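PDB 5A8D: carbohydrate binding family 6, which probably hydrolyses alpha-L-arabinofuranosidic bonds to release arabinose from plant cell-wall polysaccharides, as a glycoside hydrolase of family 43. Local coordinates for residues N46-I51 and N81-G86; P69-I74 and E87-K92; V100-S105 and W159-G164; V280-R285 and N300-Q305. All coordinates share one frame; numbering follows the deposited sequence. Where two conformers were deposited one is given.

Contact 1 (N46-I51 and N81-G86); sequences NGRLYI and NWTDHG
The strand carrying Arg48, Tyr50 and Ile51 runs at 71° to the stretch Trp82-His85, and the CA atoms of Tyr50 and Thr83 stay 9.4 Å apart because strand 70-76 lies between the two strands, its backbone bonded to Leu49 and Ile51 on one side and to Thr83 and His85 on the other. Contact is made almost wholly by side chains, with no direct hydrogen bond across. On one face of the sheet Arg48 reaches over the intervening strand, its chain bent at CD (chi3 69°), and brings NH2 to 3.5 Å from Thr83 OG1. That pair is joined through a water, which accepts from Arg48 NH2 at 2.9 Å at the edge of the guanidinium and in its plane. The same water is 2.8 Å from Thr83 OG1 and gives a weak bond to the carbonyl of Asn81. Tyr50 starts out away from the partner strand, yet its ring swings back until CE2 is 4.1 Å from His85 NE2; the ring planes meet obliquely, 35° apart. Ile51 works on the other face, where its CG1 rests 4.0 Å from Trp82 CZ3, beside Ile74. Ser75 of the middle strand bonds through OG to both Arg48 NH2 and His85 NE2. The two faces differ: apolar where Ile51 meets Trp82, polar where Arg48, Thr83 and the water meet, and the nearby arginine would probably disfavour a charged His85.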
loop_
_atom_site.group_PDB
_atom_site.type_symbol
_atom_site.label_atom_id
_atom_site.label_comp_id
_atom_site.label_asym_id
_atom_site.label_seq_id
_atom_site.Cartn_x
_atom_site.Cartn_y
_atom_site.Cartn_z
ATOM N N ASN A 46 32.563 54.716 -28.381
ATOM C CA ASN A 46 32.312 56.116 -28.592
ATOM C C ASN A 46 30.930 56.375 -29.211
ATOM O O ASN A 46 30.799 57.112 -30.179
ATOM C CB ASN A 46 33.448 56.666 -29.439
ATOM C CG ASN A 46 33.450 58.161 -29.532
ATOM O OD1 ASN A 46 33.101 58.861 -28.582
ATOM N ND2 ASN A 46 33.847 58.668 -30.700
ATOM N N GLY A 47 29.913 55.733 -28.661
ATOM C CA GLY A 47 28.522 55.941 -29.078
ATOM C C GLY A 47 28.036 55.174 -30.301
ATOM O O GLY A 47 26.892 55.359 -30.738
ATOM N N ARG A 48 28.894 54.354 -30.879
ATOM C CA ARG A 48 28.575 53.651 -32.120
ATOM C C ARG A 48 28.705 52.174 -31.922
ATOM O O ARG A 48 29.532 51.703 -31.133
ATOM C CB ARG A 48 29.538 54.078 -33.243
ATOM C CG ARG A 48 29.460 55.540 -33.619
ATOM C CD ARG A 48 30.289 55.856 -34.883
ATOM N NE ARG A 48 29.741 55.285 -36.115
ATOM C CZ ARG A 48 28.745 55.798 -36.851
ATOM N NH1 ARG A 48 28.143 56.976 -36.551
ATOM N NH2 ARG A 48 28.350 55.139 -37.920
ATOM N N LEU A 49 27.900 51.418 -32.671
ATOM C CA LEU A 49 27.994 49.981 -32.735
ATOM C C LEU A 49 28.725 49.605 -34.020
ATOM O O LEU A 49 28.279 49.994 -35.105
ATOM C CB LEU A 49 26.592 49.378 -32.788
ATOM C CG LEU A 49 26.472 47.861 -32.948
ATOM C CD1 LEU A 49 27.114 47.102 -31.834
ATOM C CD2 LEU A 49 24.989 47.462 -33.032
ATOM N N TYR A 50 29.858 48.932 -33.872
ATOM C CA TYR A 50 30.684 48.426 -34.977
ATOM C C TYR A 50 30.409 46.929 -35.161
ATOM O O TYR A 50 30.511 46.129 -34.202
ATOM C CB TYR A 50 32.178 48.644 -34.659
ATOM C CG TYR A 50 32.576 50.110 -34.600
ATOM C CD1 TYR A 50 32.383 50.887 -33.418
ATOM C CD2 TYR A 50 33.047 50.801 -35.743
ATOM C CE1 TYR A 50 32.692 52.205 -33.405
ATOM C CE2 TYR A 50 33.369 52.145 -35.694
ATOM C CZ TYR A 50 33.202 52.827 -34.529
ATOM O OH TYR A 50 33.489 54.160 -34.464
ATOM N N ILE A 51 30.177 46.529 -36.414
ATOM C CA ILE A 51 29.966 45.125 -36.760
ATOM C C ILE A 51 31.059 44.744 -37.733
ATOM O O ILE A 51 31.243 45.425 -38.776
ATOM C CB ILE A 51 28.595 44.918 -37.399
ATOM C CG1 ILE A 51 27.474 45.376 -36.482
ATOM C CG2 ILE A 51 28.381 43.475 -37.789
ATOM C CD1 ILE A 51 27.397 44.665 -35.180
ATOM N N ASN A 81 20.885 53.572 -40.076
ATOM C CA ASN A 81 21.782 54.136 -41.052
ATOM C C ASN A 81 23.158 53.539 -40.763
ATOM O O ASN A 81 23.611 53.572 -39.627
ATOM C CB ASN A 81 21.814 55.635 -40.913
ATOM C CG ASN A 81 20.475 56.265 -41.279
ATOM O OD1 ASN A 81 20.077 56.226 -42.432
ATOM N ND2 ASN A 81 19.764 56.798 -40.286
ATOM N N TRP A 82 23.790 52.952 -41.778
ATOM C CA TRP A 82 25.070 52.302 -41.623
ATOM C C TRP A 82 26.135 52.998 -42.453
ATOM O O TRP A 82 25.872 53.441 -43.570
ATOM C CB TRP A 82 24.954 50.838 -42.075
ATOM C CG TRP A 82 24.039 50.092 -41.209
ATOM C CD1 TRP A 82 22.655 49.998 -41.330
ATOM C CD2 TRP A 82 24.384 49.411 -40.009
ATOM N NE1 TRP A 82 22.161 49.279 -40.260
ATOM C CE2 TRP A 82 23.196 48.890 -39.459
ATOM C CE3 TRP A 82 25.589 49.167 -39.351
ATOM C CZ2 TRP A 82 23.192 48.163 -38.283
ATOM C CZ3 TRP A 82 25.582 48.446 -38.174
ATOM C CH2 TRP A 82 24.383 47.915 -37.677
ATOM N N THR A 83 27.316 53.126 -41.865
ATOM C CA THR A 83 28.518 53.602 -42.574
ATOM C C THR A 83 29.399 52.396 -42.863
ATOM O O THR A 83 29.695 51.604 -41.970
ATOM C CB THR A 83 29.301 54.583 -41.694
ATOM O OG1 THR A 83 28.439 55.674 -41.392
ATOM C CG2 THR A 83 30.579 55.100 -42.389
ATOM N N ASP A 84 29.817 52.249 -44.112
ATOM C CA ASP A 84 30.754 51.184 -44.469
ATOM C C ASP A 84 32.183 51.669 -44.250
ATOM O O ASP A 84 32.550 52.707 -44.764
ATOM C CB ASP A 84 30.574 50.835 -45.941
ATOM C CG ASP A 84 31.414 49.648 -46.388
ATOM O OD1 ASP A 84 31.925 48.906 -45.551
ATOM O OD2 ASP A 84 31.546 49.516 -47.617
ATOM N N HIS A 85 32.930 50.942 -43.466
ATOM C CA HIS A 85 34.354 51.235 -43.264
ATOM C C HIS A 85 35.231 50.355 -44.140
ATOM O O HIS A 85 36.433 50.529 -44.133
ATOM C CB HIS A 85 34.700 51.079 -41.779
ATOM C CG HIS A 85 33.881 51.984 -40.919
ATOM N ND1 HIS A 85 34.005 53.352 -40.957
ATOM C CD2 HIS A 85 32.877 51.718 -40.052
ATOM C CE1 HIS A 85 33.058 53.898 -40.197
ATOM N NE2 HIS A 85 32.403 52.931 -39.589
ATOM N N GLY A 86 34.654 49.373 -44.848
ATOM C CA GLY A 86 35.445 48.463 -45.664
ATOM C C GLY A 86 36.390 47.557 -44.888
ATOM O O GLY A 86 36.159 47.230 -43.689
HETATM O O HOH W 1 26.167 55.650 -39.815
#

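Contact 2 (P69-I74 and E87-K92); sequences PDITCI and EVFNAK
Ile71 packs against both Val88 and Phe89, because these two consecutive residues face it together. Its N-H gives a nearly straight bond (169°) to Phe89 O at 2.9 Å, while its carbonyl takes Val88 N at 2.8 Å and, more weakly, Phe89 N. The side chain divides its branches between the two neighbours: CG2 meets Val88 CG2 at 4.1 Å, and CD1 stretches to Phe89 CD2. Leu115 of strand 112-118 covers Ile71 and Phe89 alike. Val88 thus packs on both Ile71 and Cys73, CG2 on the first and CG1 on the second, where it lies 3.6 Å from Cys73 CB. Glu87 meets Asp70 instead. Asp70 holds its CG between backbone N and carbonyl carbon (chi1 69°), which turns the carboxylate onto the glutamate; OD2 of Asp70 and OE1 of Glu87 are only 2.5 Å apart, with the carboxylate planes 83° from each other. At that separation one of the acids probably carries a proton. Glu87 OE2 has a salt bridge to Arg93, which would favour the charged form on that side. Farther along, a water donates to Pro69 O and accepts from Ala91 N, 2.8 Å from each, and Asn90 caps the short helix 91-94. Val88 and Phe89 opposite Ile71 make a classic beta bulge; it lies in the hairpin 70-76/83-89, whose second strand is one of the two edge strands, within this chain, of a four-stranded antiparallel sheet, a blade of the five-bladed beta-propeller known for family 43.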
loop_
_atom_site.group_PDB
_atom_site.type_symbol
_atom_site.label_atom_id
_atom_site.label_comp_id
_atom_site.label_asym_id
_atom_site.label_seq_id
_atom_site.Cartn_x
_atom_site.Cartn_y
_atom_site.Cartn_z
ATOM N N PRO A 69 39.484 37.901 -49.363
ATOM C CA PRO A 69 39.556 37.295 -48.038
ATOM C C PRO A 69 40.109 38.184 -46.910
ATOM O O PRO A 69 41.320 38.429 -46.819
ATOM C CB PRO A 69 40.513 36.116 -48.227
ATOM C CG PRO A 69 40.494 35.806 -49.673
ATOM C CD PRO A 69 40.182 37.064 -50.385
ATOM N N ASP A 70 39.242 38.601 -46.011
ATOM C CA ASP A 70 39.600 39.659 -45.111
ATOM C C ASP A 70 38.523 39.792 -44.012
ATOM O O ASP A 70 37.659 38.955 -43.918
ATOM C CB ASP A 70 39.808 40.971 -45.908
ATOM C CG ASP A 70 38.522 41.558 -46.515
ATOM O OD1 ASP A 70 37.438 40.995 -46.316
ATOM O OD2 ASP A 70 38.621 42.652 -47.150
ATOM N N ILE A 71 38.626 40.814 -43.176
ATOM C CA ILE A 71 37.560 41.231 -42.313
ATOM C C ILE A 71 37.200 42.688 -42.642
ATOM O O ILE A 71 38.073 43.517 -42.781
ATOM C CB ILE A 71 37.991 41.127 -40.838
ATOM C CG1 ILE A 71 38.242 39.642 -40.516
ATOM C CG2 ILE A 71 36.953 41.754 -39.919
ATOM C CD1 ILE A 71 38.941 39.362 -39.231
ATOM N N THR A 72 35.910 42.973 -42.738
ATOM C CA THR A 72 35.377 44.285 -43.020
ATOM C C THR A 72 34.550 44.745 -41.822
ATOM O O THR A 72 34.256 43.974 -40.891
ATOM C CB THR A 72 34.459 44.266 -44.260
ATOM O OG1 THR A 72 33.365 43.372 -44.035
ATOM C CG2 THR A 72 35.214 43.900 -45.544
ATOM N N CYS A 73 34.219 46.024 -41.820
ATOM C CA CYS A 73 33.516 46.651 -40.703
ATOM C C CYS A 73 32.518 47.682 -41.194
ATOM O O CYS A 73 32.806 48.445 -42.140
ATOM C CB CYS A 73 34.579 47.329 -39.835
ATOM S SG CYS A 73 33.898 48.206 -38.402
ATOM N N ILE A 74 31.327 47.649 -40.599
ATOM C CA ILE A 74 30.336 48.671 -40.737
ATOM C C ILE A 74 29.976 49.215 -39.352
ATOM O O ILE A 74 30.173 48.541 -38.377
ATOM C CB ILE A 74 29.064 48.194 -41.492
ATOM C CG1 ILE A 74 28.354 47.091 -40.729
ATOM C CG2 ILE A 74 29.436 47.705 -42.894
ATOM C CD1 ILE A 74 26.995 46.788 -41.299
ATOM N N GLU A 87 37.459 47.152 -45.572
ATOM C CA GLU A 87 38.408 46.222 -45.042
ATOM C C GLU A 87 39.172 46.826 -43.876
ATOM O O GLU A 87 39.673 47.984 -43.979
ATOM C CB GLU A 87 39.387 45.832 -46.134
ATOM C CG GLU A 87 40.506 44.900 -45.648
ATOM C CD GLU A 87 41.366 44.442 -46.771
ATOM O OE1 GLU A 87 40.991 43.458 -47.466
ATOM O OE2 GLU A 87 42.442 45.085 -46.977
ATOM N N VAL A 88 39.244 46.080 -42.775
ATOM C CA VAL A 88 40.056 46.526 -41.640
ATOM C C VAL A 88 41.246 45.608 -41.356
ATOM O O VAL A 88 42.160 45.996 -40.610
ATOM C CB VAL A 88 39.181 46.758 -40.382
ATOM C CG1 VAL A 88 38.018 47.710 -40.675
ATOM C CG2 VAL A 88 38.648 45.473 -39.768
ATOM N N PHE A 89 41.238 44.402 -41.926
ATOM C CA PHE A 89 42.304 43.440 -41.717
ATOM C C PHE A 89 42.320 42.493 -42.903
ATOM O O PHE A 89 41.263 42.020 -43.322
ATOM C CB PHE A 89 42.027 42.624 -40.458
ATOM C CG PHE A 89 43.114 41.598 -40.145
ATOM C CD1 PHE A 89 44.375 42.002 -39.775
ATOM C CD2 PHE A 89 42.847 40.250 -40.249
ATOM C CE1 PHE A 89 45.379 41.067 -39.496
ATOM C CE2 PHE A 89 43.819 39.298 -39.936
ATOM C CZ PHE A 89 45.089 39.714 -39.586
ATOM N N ASN A 90 43.514 42.216 -43.404
ATOM C CA ASN A 90 43.742 41.261 -44.466
ATOM C C ASN A 90 44.925 40.415 -44.005
ATOM O O ASN A 90 45.994 40.934 -43.878
ATOM C CB ASN A 90 44.041 42.041 -45.731
ATOM C CG ASN A 90 44.369 41.164 -46.904
ATOM O OD1 ASN A 90 45.212 40.300 -46.817
ATOM N ND2 ASN A 90 43.668 41.390 -48.029
ATOM N N ALA A 91 44.693 39.134 -43.724
ATOM C CA ALA A 91 45.740 38.260 -43.134
ATOM C C ALA A 91 47.039 38.255 -43.950
ATOM O O ALA A 91 48.168 38.263 -43.403
ATOM C CB ALA A 91 45.207 36.845 -43.007
ATOM N N LYS A 92 46.921 38.284 -45.274
ATOM C CA LYS A 92 48.123 38.187 -46.134
ATOM C C LYS A 92 49.001 39.433 -46.026
ATOM O O LYS A 92 50.229 39.332 -46.012
ATOM C CB LYS A 92 47.729 37.985 -47.591
ATOM C CG LYS A 92 47.089 36.642 -47.841
ATOM C CD LYS A 92 46.910 36.373 -49.330
ATOM C CE LYS A 92 46.698 34.887 -49.601
ATOM N NZ LYS A 92 45.458 34.356 -48.938
HETATM O O HOH W 2 42.367 37.753 -44.277
HETATM O O HOH W 3 43.312 38.168 -48.619
#

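Contact 3 (V100-S105 and W159-G164)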
loop_
_atom_site.group_PDB
_atom_site.type_symbol
_atom_site.label_atom_id
_atom_site.label_comp_id
_atom_site.label_asym_id
_atom_site.label_seq_id
_atom_site.Cartn_x
_atom_site.Cartn_y
_atom_site.Cartn_z
ATOM N N VAL A 100 44.356 33.570 -44.053
ATOM C CA VAL A 100 42.896 33.607 -43.976
ATOM C C VAL A 100 42.508 34.265 -42.650
ATOM O O VAL A 100 43.274 34.221 -41.694
ATOM C CB VAL A 100 42.440 32.121 -44.090
ATOM C CG1 VAL A 100 41.037 31.891 -43.710
ATOM C CG2 VAL A 100 42.666 31.648 -45.545
ATOM N N SER A 101 41.299 34.833 -42.570
ATOM C CA SER A 101 40.830 35.426 -41.319
ATOM C C SER A 101 39.358 35.231 -41.127
ATOM O O SER A 101 38.573 36.137 -41.432
ATOM C CB SER A 101 41.180 36.920 -41.255
ATOM O OG SER A 101 40.555 37.660 -42.310
ATOM N N TRP A 102 38.974 34.068 -40.586
ATOM C CA TRP A 102 37.613 33.756 -40.322
ATOM C C TRP A 102 37.255 34.201 -38.894
ATOM O O TRP A 102 38.118 34.463 -38.054
ATOM C CB TRP A 102 37.375 32.253 -40.391
ATOM C CG TRP A 102 37.598 31.603 -41.697
ATOM C CD1 TRP A 102 37.708 32.198 -42.913
ATOM C CD2 TRP A 102 37.692 30.191 -41.934
ATOM N NE1 TRP A 102 37.839 31.248 -43.908
ATOM C CE2 TRP A 102 37.866 30.010 -43.324
ATOM C CE3 TRP A 102 37.647 29.071 -41.098
ATOM C CZ2 TRP A 102 38.008 28.748 -43.899
ATOM C CZ3 TRP A 102 37.802 27.838 -41.657
ATOM C CH2 TRP A 102 37.988 27.675 -43.031
ATOM N N ALA A 103 35.958 34.256 -38.641
ATOM C CA ALA A 103 35.411 34.213 -37.293
ATOM C C ALA A 103 36.049 35.237 -36.353
ATOM O O ALA A 103 36.667 34.883 -35.339
ATOM C CB ALA A 103 35.519 32.781 -36.742
ATOM N N PRO A 104 35.877 36.521 -36.679
ATOM C CA PRO A 104 36.445 37.541 -35.790
ATOM C C PRO A 104 35.849 37.560 -34.395
ATOM O O PRO A 104 34.671 37.200 -34.185
ATOM C CB PRO A 104 36.100 38.834 -36.508
ATOM C CG PRO A 104 34.903 38.536 -37.336
ATOM C CD PRO A 104 35.112 37.116 -37.764
ATOM N N SER A 105 36.668 38.044 -33.469
ATOM C CA SER A 105 36.261 38.413 -32.148
ATOM C C SER A 105 36.942 39.723 -31.895
ATOM O O SER A 105 38.153 39.854 -32.122
ATOM C CB SER A 105 36.726 37.366 -31.125
ATOM O OG SER A 105 36.238 37.676 -29.800
ATOM N N TRP A 159 38.247 21.288 -33.725
ATOM C CA TRP A 159 38.507 22.379 -34.697
ATOM C C TRP A 159 38.963 23.624 -34.001
ATOM O O TRP A 159 38.317 23.992 -32.978
ATOM C CB TRP A 159 37.185 22.721 -35.442
ATOM C CG TRP A 159 36.609 21.510 -36.085
ATOM C CD1 TRP A 159 37.281 20.396 -36.520
ATOM C CD2 TRP A 159 35.226 21.285 -36.404
ATOM N NE1 TRP A 159 36.398 19.498 -37.073
ATOM C CE2 TRP A 159 35.131 20.021 -37.006
ATOM C CE3 TRP A 159 34.064 22.037 -36.229
ATOM C CZ2 TRP A 159 33.906 19.483 -37.426
ATOM C CZ3 TRP A 159 32.863 21.512 -36.638
ATOM C CH2 TRP A 159 32.783 20.257 -37.226
ATOM N N LEU A 160 39.962 24.330 -34.572
ATOM C CA LEU A 160 40.533 25.540 -33.962
ATOM C C LEU A 160 40.449 26.685 -34.965
ATOM O O LEU A 160 41.288 26.791 -35.860
ATOM C CB LEU A 160 41.997 25.294 -33.581
ATOM C CG LEU A 160 42.368 24.972 -32.126
ATOM C CD1 LEU A 160 41.383 24.057 -31.436
ATOM C CD2 LEU A 160 43.770 24.383 -32.075
ATOM N N PHE A 161 39.433 27.541 -34.823
ATOM C CA PHE A 161 39.304 28.682 -35.750
ATOM C C PHE A 161 38.431 29.825 -35.276
ATOM O O PHE A 161 38.507 30.884 -35.896
ATOM C CB PHE A 161 38.841 28.263 -37.185
ATOM C CG PHE A 161 37.391 27.827 -37.282
ATOM C CD1 PHE A 161 36.400 28.767 -37.538
ATOM C CD2 PHE A 161 37.035 26.498 -37.172
ATOM C CE1 PHE A 161 35.066 28.425 -37.635
ATOM C CE2 PHE A 161 35.683 26.133 -37.273
ATOM C CZ PHE A 161 34.715 27.098 -37.490
ATOM N N ASP A 162 37.544 29.614 -34.277
ATOM C CA ASP A 162 36.524 30.603 -33.958
ATOM C C ASP A 162 36.612 30.997 -32.463
ATOM O O ASP A 162 35.873 30.481 -31.630
ATOM C CB ASP A 162 35.088 30.254 -34.375
ATOM C CG ASP A 162 34.649 28.863 -34.002
ATOM O OD1 ASP A 162 35.469 28.080 -33.455
ATOM O OD2 ASP A 162 33.448 28.544 -34.362
ATOM N N PRO A 163 37.489 31.946 -32.166
ATOM C CA PRO A 163 37.638 32.417 -30.775
ATOM C C PRO A 163 36.534 33.341 -30.332
ATOM O O PRO A 163 35.978 34.102 -31.136
ATOM C CB PRO A 163 38.919 33.193 -30.833
ATOM C CG PRO A 163 38.942 33.789 -32.218
ATOM C CD PRO A 163 38.376 32.694 -33.082
ATOM N N GLY A 164 36.206 33.275 -29.054
ATOM C CA GLY A 164 35.358 34.256 -28.406
ATOM C C GLY A 164 36.176 34.796 -27.242
ATOM O O GLY A 164 36.505 34.063 -26.309
HETATM O O HOH W 4 34.952 33.568 -33.461
HETATM O O HOH W 5 33.503 36.075 -31.442
#
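Trp102 meets Phe161 edge-to-face: the indole's six-membered ring turns its edge to the phenyl face, the planes 89° apart and the centroids 5.6 Å from each other. CE3 of Trp102 does the touching, 3.8 Å from Phe161 CD1, and Phe161 comes to it with CG set between its own backbone N and carbonyl carbon (chi1 72°). The indole nitrogen is held by Asp56, and Phe32 of helix 29-32 packs beside both rings. At Ala103 the chain turns a corner, its backbone in the left-handed region. The methyl group packs on the other segment: CB is 3.5 Å from Asp162 CB and also lies at the edge of the Phe161 ring. Its carbonyl oxygen sits 3.6 Å from Pro163 CD. Pro104 points away and packs on Leu115. With Ser105 the chain comes back to the contact; CB lies 3.3 Å from Pro163 O, while OG accepts from Val165 N, just past the second segment, and also bonds a glycerol probably left from the crystallisation liquor. No direct hydrogen bond crosses. A water 2.9 Å from Ala103 O and 2.6 Å from Pro163 O fills in, and a second lies between Pro104 O and Pro163 O, though these waters have more acceptors around them than protons. Asp162 leads its carboxylate away to His268 and to the backbone N of Ala212. Asp39 lies against Ala103 and Glu211 against Asp162, a central cluster consistent with the active-site acids of family 43. Deep in the propeller, the aromatic pair and the alanine methyl supply apolar contact, and waters probably bridge the carbonyl oxygens.

Contact 4 (V280-R285 and N300-Q305); sequences VVYHNR and NVCIDQ
One face of the Tyr282 ring carries Cys302 CB, 3.8 Å from the ring centroid and 21° off the normal, a CH-pi contact with the sulfur standing obliquely beside it. At the edge of the same ring is the carboxylate of Asp304, its plane turned 74° from the ring's. Tyr282 OH donates to Asp304 OD2 at 2.8 Å, coming in from above the carboxylate plane; OD1 of the aspartate has its own salt bridge to Arg291. The torsion at Tyr282 (chi1 61°) tips the ring across the neighbouring strand, where it can lie over Cys302 and still reach Asp304. His283, on the opposite face of the sheet and modelled in two conformers, has Val301 CG2 at its ring edge, 4.1 Å from ND1. Asn300 packs by its CB against this imidazole and by its amide against the stem of Arg285, a poorly ordered side chain. Between these two faces the strands pair antiparallel, as the two inner strands of a four-stranded sheet, a blade of the family 43 propeller. Tyr282 and Cys302 exchange two backbone bonds, Tyr282 N to Cys302 O at 3.0 Å and Cys302 N to Tyr282 O at 2.7 Å, and Val280 with Asp304 does the same. The pairing runs one step on as Asn284 N bonds Asn300 O at 2.8 Å; from there Asn284 caps helix 285-289. The buried phenol thus has its hydroxyl satisfied by a carboxylate whose charge Arg291 probably offsets, which would ease its burial.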
loop_
_atom_site.group_PDB
_atom_site.type_symbol
_atom_site.label_atom_id
_atom_site.label_comp_id
_atom_site.label_asym_id
_atom_site.label_seq_id
_atom_site.Cartn_x
_atom_site.Cartn_y
_atom_site.Cartn_z
ATOM N N VAL A 280 21.400 40.475 -30.036
ATOM C CA VAL A 280 22.117 39.364 -30.639
ATOM C C VAL A 280 22.259 39.658 -32.134
ATOM O O VAL A 280 21.312 40.068 -32.813
ATOM C CB VAL A 280 21.517 37.966 -30.318
ATOM C CG1 VAL A 280 20.083 37.832 -30.779
ATOM C CG2 VAL A 280 22.393 36.856 -30.867
ATOM N N VAL A 281 23.486 39.509 -32.613
ATOM C CA VAL A 281 23.765 39.740 -34.008
ATOM C C VAL A 281 24.265 38.412 -34.617
ATOM O O VAL A 281 25.099 37.721 -34.027
ATOM C CB VAL A 281 24.699 40.973 -34.271
ATOM C CG1 VAL A 281 24.681 42.051 -33.146
ATOM C CG2 VAL A 281 26.087 40.601 -34.585
ATOM N N TYR A 282 23.703 38.072 -35.769
ATOM C CA TYR A 282 23.970 36.781 -36.363
ATOM C C TYR A 282 23.801 36.877 -37.857
ATOM O O TYR A 282 23.291 37.842 -38.359
ATOM C CB TYR A 282 23.110 35.714 -35.710
ATOM C CG TYR A 282 21.633 35.933 -35.848
ATOM C CD1 TYR A 282 20.952 36.804 -35.015
ATOM C CD2 TYR A 282 20.911 35.310 -36.858
ATOM C CE1 TYR A 282 19.629 37.048 -35.152
ATOM C CE2 TYR A 282 19.538 35.531 -36.988
ATOM C CZ TYR A 282 18.899 36.400 -36.140
ATOM O OH TYR A 282 17.547 36.679 -36.246
ATOM N N HIS A 283 24.332 35.893 -38.577
ATOM C CA HIS A 283 24.308 35.939 -40.050
ATOM C C HIS A 283 23.256 34.909 -40.460
ATOM O O HIS A 283 23.253 33.780 -39.981
ATOM C CB HIS A 283 25.725 35.698 -40.650
ATOM C CG HIS A 283 25.794 35.689 -42.153
ATOM N ND1 HIS A 283 26.084 36.812 -42.903
ATOM C CD2 HIS A 283 25.669 34.673 -43.038
ATOM C CE1 HIS A 283 26.090 36.494 -44.187
ATOM N NE2 HIS A 283 25.835 35.208 -44.299
ATOM N N ASN A 284 22.328 35.318 -41.323
ATOM C CA ASN A 284 21.307 34.384 -41.790
ATOM C C ASN A 284 20.658 34.971 -43.041
ATOM O O ASN A 284 19.837 35.868 -42.926
ATOM C CB ASN A 284 20.291 34.114 -40.693
ATOM C CG ASN A 284 19.260 33.041 -41.067
ATOM O OD1 ASN A 284 18.638 33.111 -42.128
ATOM N ND2 ASN A 284 19.029 32.083 -40.163
ATOM N N ARG A 285 21.072 34.466 -44.213
ATOM C CA ARG A 285 20.526 34.897 -45.526
ATOM C C ARG A 285 19.017 34.807 -45.592
ATOM O O ARG A 285 18.359 35.767 -46.012
ATOM C CB ARG A 285 21.090 34.058 -46.686
ATOM C CG ARG A 285 22.529 34.363 -47.086
ATOM C CD ARG A 285 23.173 33.227 -47.910
ATOM N NE ARG A 285 24.485 32.794 -47.387
ATOM C CZ ARG A 285 24.677 32.071 -46.273
ATOM N NH1 ARG A 285 23.647 31.707 -45.505
ATOM N NH2 ARG A 285 25.917 31.742 -45.891
ATOM N N ASN A 300 22.597 40.386 -44.911
ATOM C CA ASN A 300 22.590 39.050 -44.280
ATOM C C ASN A 300 22.888 38.980 -42.777
ATOM O O ASN A 300 22.716 37.930 -42.188
ATOM C CB ASN A 300 23.338 37.965 -45.058
ATOM C CG ASN A 300 22.852 37.799 -46.472
ATOM O OD1 ASN A 300 23.593 37.284 -47.298
ATOM N ND2 ASN A 300 21.632 38.231 -46.767
ATOM N N VAL A 301 23.292 40.099 -42.177
ATOM C CA VAL A 301 23.533 40.185 -40.731
ATOM C C VAL A 301 22.298 40.726 -40.064
ATOM O O VAL A 301 21.921 41.859 -40.310
ATOM C CB VAL A 301 24.666 41.112 -40.415
ATOM C CG1 VAL A 301 24.820 41.272 -38.882
ATOM C CG2 VAL A 301 25.932 40.484 -40.997
ATOM N N CYS A 302 21.714 39.912 -39.201
ATOM C CA CYS A 302 20.439 40.223 -38.561
ATOM C C CYS A 302 20.737 40.710 -37.165
ATOM O O CYS A 302 21.668 40.212 -36.521
ATOM C CB CYS A 302 19.621 38.961 -38.489
ATOM S SG CYS A 302 19.269 38.292 -40.171
ATOM N N ILE A 303 19.889 41.615 -36.672
ATOM C CA ILE A 303 20.025 42.132 -35.316
ATOM C C ILE A 303 18.669 42.019 -34.622
ATOM O O ILE A 303 17.673 42.558 -35.115
ATOM C CB ILE A 303 20.503 43.580 -35.322
ATOM C CG1 ILE A 303 21.871 43.704 -36.007
ATOM C CG2 ILE A 303 20.558 44.145 -33.871
ATOM C CD1 ILE A 303 22.165 45.157 -36.392
ATOM N N ASP A 304 18.621 41.261 -33.535
ATOM C CA ASP A 304 17.418 41.114 -32.711
ATOM C C ASP A 304 17.732 41.638 -31.314
ATOM O O ASP A 304 18.836 41.525 -30.823
ATOM C CB ASP A 304 17.067 39.656 -32.563
ATOM C CG ASP A 304 16.619 38.983 -33.916
ATOM O OD1 ASP A 304 16.430 39.642 -34.935
ATOM O OD2 ASP A 304 16.523 37.772 -33.918
ATOM N N GLN A 305 16.730 42.190 -30.661
ATOM C CA GLN A 305 16.897 42.668 -29.296
ATOM C C GLN A 305 16.629 41.490 -28.348
ATOM O O GLN A 305 15.658 40.712 -28.530
ATOM C CB GLN A 305 15.951 43.811 -29.005
ATOM C CG GLN A 305 16.236 44.450 -27.661
ATOM C CD GLN A 305 15.456 45.718 -27.405
ATOM O OE1 GLN A 305 14.806 46.276 -28.292
ATOM N NE2 GLN A 305 15.543 46.212 -26.158
#

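Overall arrangement
Contacts 1 and 2 share one four-stranded sheet: contact 2 pairs adjacent strands 70-76 and 83-89, while contact 1 reaches across the first of these to strand 48-55, so backbone bonding gives way to side chains and water. Contact 1 is also the more exposed; the other three are buried. Contact 4 is regular pairing in another sheet, and the two sheets meet where Trp82 CZ2 lies 3.7 Å from Ile303 CD1. Contact 3, nearest the centre of the chain, joins the segment leading into strand 104-109 to a loop without direct hydrogen bonds, and touches contact 2 through Ser101. Buried acids are handled differently: contact 2 sets two carboxyl groups together, contact 4 gives one a tyrosine hydroxyl and an arginine.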